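Local structure of UPF0201 protein MJ1564 (Methanocaldococcus jannaschii DSM 2661, 2PZZ) at residues P12-K16 with Y17-K21; E56-S60 with Q61-D65; M117-I120 with K121-P125. The protein is of unknown function but belongs to an archaeal family that resembles RNA-binding proteins in structure and probably does not bind RNA. One frame throughout, in Å; residues are numbered along the deposited sequence.

Contact 1: residues P12-K16 with Y17-K21; sequences PTEDK and YKVKK
Asp-15 caps the N terminus of helix 16-26 in a local contact, where the loop leaving strand 3-10 turns into the helix and meets the backbone of its first turn. Its CG lies anti to the backbone N (chi1 177°), which brings OD1 back to the amides at the helix start. There Lys-18 N donates to Asp-15 OD1 at 3.2 Å, from above the carboxylate plane, and Tyr-17 N adds a weak, more bent bond to the same OD1 at 2.7 Å. The carbonyl works beside the carboxylate: Asp-15 O accepts from Lys-18 N at 2.9 Å and from Val-19 N at 3.2 Å, the latter nearly in line with the C=O bond.

Outside the cap, Lys-16 and Tyr-17 run side by side in the same direction. The Lys-16 CG sits 3.8 Å from the centroid of the Tyr-17 ring and only 6° off its normal, a CH-pi contact over the face. The extended lysine chain continues past the ring until CE of Lys-16 closes on Tyr-17 OH at a tight 3.0 Å. On the inner side, Glu-14 OE1 meets Val-19 CG2, the two side chains crossing at about a right angle. That OE1 is salt-bridged to Lys-86 and hydrogen-bonded to Thr-13 OG1 of the second subunit, while OE2 accepts from Lys-11 N, so this end of the helix borders the dimer interface.

Lys-18 lays CG against Asp-15 CB at 3.7 Å but sends NZ on to Glu-14 O of the second subunit, leaving it 5.7 Å from Asp-15 OD2. The capping carboxylate is thus held by backbone amides, with the Lys-18 ammonium group engaged by the other subunit instead, and the positive end of the helix would probably favour its charged form.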
ATOM      1  N   PRO A  12       8.188  -0.428   4.434  1.00 28.22           N
ATOM      2  CA  PRO A  12       9.441  -1.180   4.309  1.00 28.71           C
ATOM      3  C   PRO A  12       9.687  -1.855   2.952  1.00 29.94           C
ATOM      4  O   PRO A  12      10.814  -1.849   2.456  1.00 28.94           O
ATOM      5  CB  PRO A  12       9.336  -2.201   5.444  1.00 27.50           C
ATOM      6  CG  PRO A  12       8.664  -1.390   6.528  1.00 24.99           C
ATOM      7  CD  PRO A  12       7.554  -0.680   5.747  1.00 28.66           C
ATOM      8  N   THR A  13       8.644  -2.440   2.359  1.00 29.77           N
ATOM      9  CA  THR A  13       8.801  -3.132   1.079  1.00 29.20           C
ATOM     10  C   THR A  13       8.567  -2.229  -0.129  1.00 30.85           C
ATOM     11  O   THR A  13       8.600  -2.688  -1.276  1.00 30.11           O
ATOM     12  CB  THR A  13       7.853  -4.360   0.965  1.00 28.61           C
ATOM     13  OG1 THR A  13       6.488  -3.932   1.042  1.00 26.18           O
ATOM     14  CG2 THR A  13       8.145  -5.360   2.077  1.00 29.25           C
ATOM     15  N   GLU A  14       8.316  -0.949   0.128  1.00 30.18           N
ATOM     16  CA  GLU A  14       8.107  -0.005  -0.956  1.00 31.28           C
ATOM     17  C   GLU A  14       9.438   0.631  -1.324  1.00 30.97           C
ATOM     18  O   GLU A  14      10.380   0.631  -0.533  1.00 30.01           O
ATOM     19  CB  GLU A  14       7.101   1.088  -0.556  1.00 29.58           C
ATOM     20  CG  GLU A  14       5.666   0.766  -0.938  1.00 29.76           C
ATOM     21  CD  GLU A  14       4.683   1.774  -0.404  1.00 32.97           C
ATOM     22  OE1 GLU A  14       3.907   2.352  -1.206  1.00 28.51           O
ATOM     23  OE2 GLU A  14       4.681   1.985   0.830  1.00 36.21           O
ATOM     24  N   ASP A  15       9.520   1.144  -2.546  1.00 32.61           N
ATOM     25  CA  ASP A  15      10.728   1.828  -2.998  1.00 31.31           C
ATOM     26  C   ASP A  15      10.376   3.299  -2.863  1.00 27.56           C
ATOM     27  O   ASP A  15       9.496   3.795  -3.566  1.00 29.11           O
ATOM     28  CB  ASP A  15      11.021   1.502  -4.458  1.00 34.34           C
ATOM     29  CG  ASP A  15      12.220   2.258  -4.989  1.00 36.37           C
ATOM     30  OD1 ASP A  15      12.254   3.497  -4.860  1.00 37.41           O
ATOM     31  OD2 ASP A  15      13.131   1.612  -5.541  1.00 41.78           O
ATOM     32  N   LYS A  16      11.059   4.003  -1.974  1.00 30.01           N
ATOM     33  CA  LYS A  16      10.742   5.412  -1.755  1.00 32.40           C
ATOM     34  C   LYS A  16      10.733   6.272  -3.014  1.00 32.95           C
ATOM     35  O   LYS A  16       9.942   7.214  -3.114  1.00 35.89           O
ATOM     36  CB  LYS A  16      11.680   6.022  -0.705  1.00 33.31           C
ATOM     37  CG  LYS A  16      13.162   6.062  -1.047  1.00 36.60           C
ATOM     38  CD  LYS A  16      13.907   6.694   0.121  1.00 40.25           C
ATOM     39  CE  LYS A  16      15.397   6.781  -0.114  1.00 43.99           C
ATOM     40  NZ  LYS A  16      16.089   7.443   1.036  1.00 45.20           N
ATOM     41  N   TYR A  17      11.593   5.954  -3.976  1.00 30.97           N
ATOM     42  CA  TYR A  17      11.643   6.736  -5.210  1.00 30.64           C
ATOM     43  C   TYR A  17      10.416   6.503  -6.083  1.00 28.69           C
ATOM     44  O   TYR A  17       9.976   7.392  -6.827  1.00 29.89           O
ATOM     45  CB  TYR A  17      12.956   6.428  -5.935  1.00 30.95           C
ATOM     46  CG  TYR A  17      14.123   6.776  -5.037  1.00 31.02           C
ATOM     47  CD1 TYR A  17      14.258   8.068  -4.537  1.00 31.54           C
ATOM     48  CD2 TYR A  17      15.034   5.810  -4.616  1.00 30.93           C
ATOM     49  CE1 TYR A  17      15.259   8.394  -3.634  1.00 33.16           C
ATOM     50  CE2 TYR A  17      16.050   6.132  -3.704  1.00 32.40           C
ATOM     51  CZ  TYR A  17      16.150   7.429  -3.221  1.00 33.35           C
ATOM     52  OH  TYR A  17      17.136   7.788  -2.317  1.00 39.81           O
ATOM     53  N   LYS A  18       9.831   5.319  -5.972  1.00 26.97           N
ATOM     54  CA  LYS A  18       8.626   5.032  -6.732  1.00 27.45           C
ATOM     55  C   LYS A  18       7.457   5.775  -6.101  1.00 27.65           C
ATOM     56  O   LYS A  18       6.522   6.175  -6.802  1.00 29.24           O
ATOM     57  CB  LYS A  18       8.315   3.543  -6.736  1.00 30.17           C
ATOM     58  CG  LYS A  18       9.325   2.695  -7.474  1.00 32.95           C
ATOM     59  CD  LYS A  18       8.819   1.267  -7.550  1.00 36.22           C
ATOM     60  CE  LYS A  18       9.653   0.445  -8.527  1.00 39.01           C
ATOM     61  NZ  LYS A  18       9.148  -0.960  -8.619  1.00 39.41           N
ATOM     62  N   VAL A  19       7.483   5.940  -4.775  1.00 26.82           N
ATOM     63  CA  VAL A  19       6.391   6.653  -4.120  1.00 25.01           C
ATOM     64  C   VAL A  19       6.546   8.113  -4.493  1.00 21.88           C
ATOM     65  O   VAL A  19       5.575   8.782  -4.791  1.00 23.46           O
ATOM     66  CB  VAL A  19       6.424   6.550  -2.553  1.00 22.70           C
ATOM     67  CG1 VAL A  19       5.316   7.455  -1.956  1.00 22.00           C
ATOM     68  CG2 VAL A  19       6.198   5.114  -2.124  1.00 23.73           C
ATOM     69  N   LYS A  20       7.778   8.596  -4.480  1.00 25.18           N
ATOM     70  CA  LYS A  20       8.049   9.992  -4.823  1.00 28.98           C
ATOM     71  C   LYS A  20       7.608  10.311  -6.247  1.00 30.80           C
ATOM     72  O   LYS A  20       7.109  11.409  -6.523  1.00 32.79           O
ATOM     73  CB  LYS A  20       9.540  10.302  -4.680  1.00 32.67           C
ATOM     74  CG  LYS A  20       9.870  11.764  -4.931  1.00 35.00           C
ATOM     75  CD  LYS A  20      11.358  11.955  -5.132  1.00 35.07           C
ATOM     76  CE  LYS A  20      11.692  13.408  -5.450  1.00 35.56           C
ATOM     77  NZ  LYS A  20      13.156  13.590  -5.634  1.00 36.71           N
ATOM     78  N   LYS A  21       7.789   9.363  -7.159  1.00 30.30           N
ATOM     79  CA  LYS A  21       7.375   9.613  -8.542  1.00 33.55           C
ATOM     80  C   LYS A  21       5.868   9.587  -8.647  1.00 32.20           C
ATOM     81  O   LYS A  21       5.291  10.263  -9.502  1.00 32.57           O
ATOM     82  CB  LYS A  21       7.986   8.582  -9.509  1.00 32.42           C
ATOM     83  CG  LYS A  21       9.483   8.804  -9.738  1.00 35.84           C
ATOM     84  CD  LYS A  21      10.081   7.737 -10.634  1.00 39.56           C
ATOM     85  CE  LYS A  21      11.593   7.852 -10.672  1.00 41.64           C
ATOM     86  NZ  LYS A  21      12.196   6.746 -11.456  1.00 45.15           N
TER

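Contact 2: residues E56-S60 with Q61-D65; sequences ELLRS and QSILD
Leu-57 O takes the backbone N-H of Gln-61 at 2.8 Å, an almost straight bond with an N-H...O angle of 165°, and an i to i+4 bond near the end of helix 52-60. Two further bonds reach back into the last turn. Ser-62 N turns back to Arg-59 O at 2.8 Å, meeting it from above the carbonyl plane, while Ile-63 N reaches Leu-58 O at 3.0 Å within the carbonyl plane. With Ser-62 at a positive phi of 57°, this pair of bonds defines a Schellman motif.

The hydrophobic contact that commonly accompanies the motif is present too. Ile-63 holds CG1 between its backbone N and carbonyl carbon (chi1 57°), and from there CG1 lies 4.1 Å from Leu-58 CD2, the two side chains crossing at about a right angle. Leu-64, in the first turn of helix 64-73, adds a second contact through one methyl: CD2 packs on Leu-58 CB at 3.7 Å and also covers one face of the Arg-59 guanidinium, 4.0 Å from Arg-59 NH1. The NH1 of that arginine donates to Lys-55 O, one turn back in its own helix. Gln-61 runs out extended from CG, which passes close by Leu-57 O, and its OE1 accepts from Val-94 N, which fastens the turn to a neighbouring loop.

Since Ile-63 is also the N-cap residue of helix 64-73, a single short turn ends one helix and starts the next. Its chemistry implies a junction held by backbone bonds and by aliphatic packing of Leu-58 with Ile-63 and Leu-64, with leucine carbon against one face of a cationic group.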
ATOM      1  N   GLU A  56      -5.885  18.831 -14.968  1.00 38.04           N
ATOM      2  CA  GLU A  56      -5.836  18.224 -16.296  1.00 40.05           C
ATOM      3  C   GLU A  56      -6.275  16.768 -16.223  1.00 38.11           C
ATOM      4  O   GLU A  56      -7.106  16.323 -17.010  1.00 37.91           O
ATOM      5  CB  GLU A  56      -4.412  18.251 -16.850  1.00 43.05           C
ATOM      6  CG  GLU A  56      -3.898  19.598 -17.279  1.00 47.56           C
ATOM      7  CD  GLU A  56      -2.403  19.567 -17.531  1.00 51.70           C
ATOM      8  OE1 GLU A  56      -1.903  18.521 -18.010  1.00 52.14           O
ATOM      9  OE2 GLU A  56      -1.731  20.587 -17.258  1.00 54.09           O
ATOM     10  N   LEU A  57      -5.719  16.031 -15.265  1.00 36.42           N
ATOM     11  CA  LEU A  57      -6.037  14.618 -15.129  1.00 33.80           C
ATOM     12  C   LEU A  57      -7.500  14.357 -14.818  1.00 34.32           C
ATOM     13  O   LEU A  57      -8.085  13.400 -15.340  1.00 35.68           O
ATOM     14  CB  LEU A  57      -5.138  13.972 -14.077  1.00 36.67           C
ATOM     15  CG  LEU A  57      -3.639  14.053 -14.398  1.00 36.35           C
ATOM     16  CD1 LEU A  57      -2.840  13.511 -13.242  1.00 33.43           C
ATOM     17  CD2 LEU A  57      -3.333  13.272 -15.684  1.00 37.18           C
ATOM     18  N   LEU A  58      -8.109  15.195 -13.985  1.00 31.53           N
ATOM     19  CA  LEU A  58      -9.524  14.999 -13.671  1.00 29.53           C
ATOM     20  C   LEU A  58     -10.340  15.168 -14.969  1.00 30.23           C
ATOM     21  O   LEU A  58     -11.275  14.420 -15.227  1.00 30.10           O
ATOM     22  CB  LEU A  58     -10.001  16.009 -12.613  1.00 28.91           C
ATOM     23  CG  LEU A  58      -9.288  16.036 -11.243  1.00 26.94           C
ATOM     24  CD1 LEU A  58      -9.854  17.152 -10.393  1.00 24.59           C
ATOM     25  CD2 LEU A  58      -9.447  14.714 -10.537  1.00 27.21           C
ATOM     26  N   ARG A  59      -9.983  16.148 -15.790  1.00 31.46           N
ATOM     27  CA  ARG A  59     -10.705  16.366 -17.045  1.00 34.87           C
ATOM     28  C   ARG A  59     -10.406  15.215 -18.005  1.00 36.80           C
ATOM     29  O   ARG A  59     -11.329  14.591 -18.528  1.00 35.02           O
ATOM     30  CB  ARG A  59     -10.314  17.729 -17.638  1.00 34.56           C
ATOM     31  CG  ARG A  59     -10.874  18.880 -16.796  1.00 33.30           C
ATOM     32  CD  ARG A  59     -10.138  20.189 -16.986  1.00 33.57           C
ATOM     33  NE  ARG A  59     -10.763  21.245 -16.189  1.00 33.84           N
ATOM     34  CZ  ARG A  59     -10.759  21.289 -14.857  1.00 32.48           C
ATOM     35  NH1 ARG A  59     -10.155  20.336 -14.151  1.00 29.75           N
ATOM     36  NH2 ARG A  59     -11.364  22.286 -14.230  1.00 35.05           N
ATOM     37  N   SER A  60      -9.121  14.916 -18.197  1.00 38.28           N
ATOM     38  CA  SER A  60      -8.699  13.813 -19.071  1.00 41.58           C
ATOM     39  C   SER A  60      -9.368  12.476 -18.750  1.00 41.31           C
ATOM     40  O   SER A  60      -9.842  11.777 -19.646  1.00 43.47           O
ATOM     41  CB  SER A  60      -7.187  13.615 -18.983  1.00 42.16           C
ATOM     42  OG  SER A  60      -6.495  14.701 -19.557  1.00 49.35           O
ATOM     43  N   GLN A  61      -9.387  12.105 -17.473  1.00 40.37           N
ATOM     44  CA  GLN A  61      -9.986  10.838 -17.065  1.00 37.98           C
ATOM     45  C   GLN A  61     -11.492  10.974 -16.984  1.00 37.86           C
ATOM     46  O   GLN A  61     -12.214   9.998 -16.750  1.00 38.01           O
ATOM     47  CB  GLN A  61      -9.439  10.410 -15.699  1.00 37.70           C
ATOM     48  CG  GLN A  61      -7.931  10.391 -15.596  1.00 38.91           C
ATOM     49  CD  GLN A  61      -7.461   9.960 -14.217  1.00 39.26           C
ATOM     50  OE1 GLN A  61      -6.287  10.089 -13.872  1.00 36.88           O
ATOM     51  NE2 GLN A  61      -8.385   9.440 -13.421  1.00 42.27           N
ATOM     52  N   SER A  62     -11.966  12.201 -17.156  1.00 37.39           N
ATOM     53  CA  SER A  62     -13.392  12.467 -17.100  1.00 38.67           C
ATOM     54  C   SER A  62     -14.006  12.014 -15.763  1.00 37.18           C
ATOM     55  O   SER A  62     -15.044  11.345 -15.744  1.00 36.53           O
ATOM     56  CB  SER A  62     -14.095  11.762 -18.275  1.00 41.31           C
ATOM     57  OG  SER A  62     -15.493  11.995 -18.271  1.00 45.85           O
ATOM     58  N   ILE A  63     -13.369  12.380 -14.648  1.00 36.20           N
ATOM     59  CA  ILE A  63     -13.884  12.016 -13.325  1.00 35.29           C
ATOM     60  C   ILE A  63     -14.146  13.248 -12.454  1.00 37.64           C
ATOM     61  O   ILE A  63     -13.972  13.220 -11.230  1.00 35.47           O
ATOM     62  CB  ILE A  63     -12.920  11.069 -12.566  1.00 35.57           C
ATOM     63  CG1 ILE A  63     -11.545  11.726 -12.431  1.00 31.97           C
ATOM     64  CG2 ILE A  63     -12.829   9.709 -13.289  1.00 33.01           C
ATOM     65  CD1 ILE A  63     -10.535  10.871 -11.714  1.00 31.70           C
ATOM     66  N   LEU A  64     -14.565  14.330 -13.099  1.00 37.75           N
ATOM     67  CA  LEU A  64     -14.869  15.573 -12.401  1.00 39.01           C
ATOM     68  C   LEU A  64     -15.960  15.393 -11.341  1.00 40.09           C
ATOM     69  O   LEU A  64     -15.881  15.952 -10.243  1.00 38.60           O
ATOM     70  CB  LEU A  64     -15.319  16.627 -13.409  1.00 36.17           C
ATOM     71  CG  LEU A  64     -14.235  17.167 -14.342  1.00 34.78           C
ATOM     72  CD1 LEU A  64     -14.838  18.173 -15.305  1.00 35.55           C
ATOM     73  CD2 LEU A  64     -13.149  17.828 -13.522  1.00 33.98           C
ATOM     74  N   ASP A  65     -16.976  14.607 -11.682  1.00 40.81           N
ATOM     75  CA  ASP A  65     -18.098  14.371 -10.784  1.00 43.44           C
ATOM     76  C   ASP A  65     -17.660  13.725  -9.488  1.00 43.93           C
ATOM     77  O   ASP A  65     -18.175  14.057  -8.417  1.00 43.88           O
ATOM     78  CB  ASP A  65     -19.144  13.497 -11.478  1.00 46.66           C
ATOM     79  CG  ASP A  65     -18.519  12.485 -12.426  1.00 52.84           C
ATOM     80  OD1 ASP A  65     -17.847  12.908 -13.400  1.00 56.64           O
ATOM     81  OD2 ASP A  65     -18.696  11.268 -12.202  1.00 53.90           O
TER

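Contact 3: residues M117-I120 with K121-P125; sequences MKII and KDIAP
Four successive i to i+4 backbone bonds carry helix 116-123 to its end, from Lys-121 N to Met-117 O at 3.0 Å through to Ala-124 N to Ile-120 O at 2.8 Å, after which Ala-124 leaves helical angles with phi -127°.

On the inner face, Ile-119 and Ile-123 lie side by side and point the same way, so that the CG2 branch of Ile-119 meets the far methyl, CD1, of Ile-123 at 3.7 Å. The Ile-123 CG1 also presses on Ile-119 O at 3.1 Å. It is placed there by a first torsion of -66°, which sets CG1 beside its own backbone N. Such an i, i+4 aliphatic pair forms the buried stripe of an amphipathic helix, and here both isoleucines rest on Ile-108 of strand 104-109, seating the helix on the antiparallel sheet. Replacing Ile-123 by alanine would probably leave the Ile-119 CG2 methyl without its partner and open a gap towards Ile-108 and Leu-58.

The flank formed by Ile-120 packs on Leu-71 and Arg-68 of helix 64-73. Away from the core, Lys-121 extends its chain outward and back toward the start of the helix, passing CG beside Met-117 O at 3.4 Å. Its end crosses that of Met-117, a selenomethionine bent at chi2 and chi3. Their CE atoms are modelled closer than a normal carbon contact, so the fine detail there is doubtful.

Asp-122 holds CB 3.2 Å from Lys-118 O, and its carboxylate leads away from residues 117-120 to helix 52-60, where OD1 forms a salt bridge with Lys-55 NZ.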
HETATM    1  N   MSE A 117     -14.427  27.214  -1.514  1.00 46.11           N
HETATM    2  CA  MSE A 117     -15.439  26.644  -2.397  1.00 48.07           C
HETATM    3  C   MSE A 117     -15.190  27.028  -3.848  1.00 46.54           C
HETATM    4  O   MSE A 117     -15.528  26.270  -4.755  1.00 46.78           O
HETATM    5  CB  MSE A 117     -16.849  27.090  -1.990  1.00 52.62           C
HETATM    6  CG  MSE A 117     -17.735  25.956  -1.482  1.00 60.80           C
HETATM    7 SE   MSE A 117     -18.035  24.530  -2.783  1.00 68.57          SE
HETATM    8  CE  MSE A 117     -19.741  25.111  -3.477  1.00 66.34           C
ATOM      9  N   LYS A 118     -14.607  28.205  -4.074  1.00 45.26           N
ATOM     10  CA  LYS A 118     -14.315  28.640  -5.433  1.00 43.58           C
ATOM     11  C   LYS A 118     -13.144  27.837  -5.967  1.00 41.85           C
ATOM     12  O   LYS A 118     -13.069  27.558  -7.163  1.00 39.61           O
ATOM     13  CB  LYS A 118     -13.990  30.135  -5.480  1.00 47.48           C
ATOM     14  CG  LYS A 118     -15.228  31.025  -5.540  1.00 52.31           C
ATOM     15  CD  LYS A 118     -14.863  32.486  -5.765  1.00 56.78           C
ATOM     16  CE  LYS A 118     -16.111  33.350  -5.908  1.00 59.33           C
ATOM     17  NZ  LYS A 118     -15.778  34.750  -6.303  1.00 63.40           N
ATOM     18  N   ILE A 119     -12.229  27.471  -5.071  1.00 40.42           N
ATOM     19  CA  ILE A 119     -11.062  26.675  -5.442  1.00 40.69           C
ATOM     20  C   ILE A 119     -11.578  25.337  -5.963  1.00 41.31           C
ATOM     21  O   ILE A 119     -11.137  24.838  -7.008  1.00 39.74           O
ATOM     22  CB  ILE A 119     -10.162  26.392  -4.209  1.00 43.15           C
ATOM     23  CG1 ILE A 119      -9.545  27.696  -3.691  1.00 43.84           C
ATOM     24  CG2 ILE A 119      -9.080  25.370  -4.564  1.00 40.55           C
ATOM     25  CD1 ILE A 119      -8.529  28.283  -4.611  1.00 42.37           C
ATOM     26  N   ILE A 120     -12.531  24.771  -5.223  1.00 39.64           N
ATOM     27  CA  ILE A 120     -13.108  23.481  -5.571  1.00 40.11           C
ATOM     28  C   ILE A 120     -13.900  23.497  -6.868  1.00 40.14           C
ATOM     29  O   ILE A 120     -13.810  22.558  -7.655  1.00 39.23           O
ATOM     30  CB  ILE A 120     -13.999  22.954  -4.426  1.00 38.55           C
ATOM     31  CG1 ILE A 120     -13.127  22.655  -3.202  1.00 38.08           C
ATOM     32  CG2 ILE A 120     -14.736  21.695  -4.871  1.00 37.03           C
ATOM     33  CD1 ILE A 120     -13.896  22.125  -2.002  1.00 39.25           C
ATOM     34  N   LYS A 121     -14.682  24.549  -7.086  1.00 39.97           N
ATOM     35  CA  LYS A 121     -15.466  24.663  -8.313  1.00 42.26           C
ATOM     36  C   LYS A 121     -14.519  24.796  -9.497  1.00 41.82           C
ATOM     37  O   LYS A 121     -14.780  24.298 -10.588  1.00 42.68           O
ATOM     38  CB  LYS A 121     -16.390  25.889  -8.248  1.00 41.93           C
ATOM     39  CG  LYS A 121     -17.621  25.685  -7.367  1.00 43.10           C
ATOM     40  CD  LYS A 121     -18.437  26.971  -7.203  1.00 39.96           C
ATOM     41  CE  LYS A 121     -19.698  26.717  -6.364  1.00 42.72           C
ATOM     42  NZ  LYS A 121     -20.388  27.964  -5.881  1.00 42.09           N
ATOM     43  N   ASP A 122     -13.409  25.473  -9.254  1.00 41.88           N
ATOM     44  CA  ASP A 122     -12.392  25.706 -10.261  1.00 42.72           C
ATOM     45  C   ASP A 122     -11.648  24.414 -10.610  1.00 42.23           C
ATOM     46  O   ASP A 122     -11.326  24.168 -11.776  1.00 40.76           O
ATOM     47  CB  ASP A 122     -11.418  26.756  -9.731  1.00 46.47           C
ATOM     48  CG  ASP A 122     -10.371  27.142 -10.739  1.00 50.30           C
ATOM     49  OD1 ASP A 122      -9.434  26.352 -10.955  1.00 53.08           O
ATOM     50  OD2 ASP A 122     -10.488  28.241 -11.321  1.00 55.92           O
ATOM     51  N   ILE A 123     -11.385  23.592  -9.596  1.00 39.62           N
ATOM     52  CA  ILE A 123     -10.675  22.336  -9.797  1.00 38.56           C
ATOM     53  C   ILE A 123     -11.568  21.258 -10.404  1.00 38.70           C
ATOM     54  O   ILE A 123     -11.202  20.632 -11.403  1.00 37.50           O
ATOM     55  CB  ILE A 123     -10.092  21.809  -8.469  1.00 38.71           C
ATOM     56  CG1 ILE A 123      -9.011  22.775  -7.970  1.00 39.74           C
ATOM     57  CG2 ILE A 123      -9.490  20.410  -8.665  1.00 36.15           C
ATOM     58  CD1 ILE A 123      -8.385  22.376  -6.623  1.00 36.01           C
ATOM     59  N   ALA A 124     -12.730  21.048  -9.792  1.00 37.49           N
ATOM     60  CA  ALA A 124     -13.687  20.047 -10.241  1.00 37.58           C
ATOM     61  C   ALA A 124     -15.063  20.681 -10.444  1.00 38.94           C
ATOM     62  O   ALA A 124     -15.932  20.609  -9.571  1.00 38.02           O
ATOM     63  CB  ALA A 124     -13.772  18.904  -9.217  1.00 35.91           C
ATOM     64  N   PRO A 125     -15.274  21.316 -11.610  1.00 40.37           N
ATOM     65  CA  PRO A 125     -16.529  21.976 -11.974  1.00 41.88           C
ATOM     66  C   PRO A 125     -17.635  20.967 -12.255  1.00 44.19           C
ATOM     67  O   PRO A 125     -17.370  19.874 -12.774  1.00 43.65           O
ATOM     68  CB  PRO A 125     -16.167  22.739 -13.251  1.00 39.67           C
ATOM     69  CG  PRO A 125     -14.682  22.858 -13.199  1.00 40.40           C
ATOM     70  CD  PRO A 125     -14.256  21.547 -12.648  1.00 39.78           C
TER

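Following the chain from the N terminus, the three contacts come in series, none nesting in or crossing another. Contact 1 closes the loop between strand 3-10 and helix 16-26, next to the second subunit. Contact 2 closes the turn joining helices 52-60 and 64-73, and contact 3 ends helix 116-123 beyond strand 104-109. Contacts 1 and 3 lie on opposite sides of the chain's centre, their own centres 31 Å apart. Contacts 2 and 3, with centres 13 Å apart, do touch: Arg-59 NH1 probably bonds to Ile-123 O at 3.0 Å, and Leu-58 CD1 packs on Ile-123 CG2, tying the helix pair to the C-terminal helix.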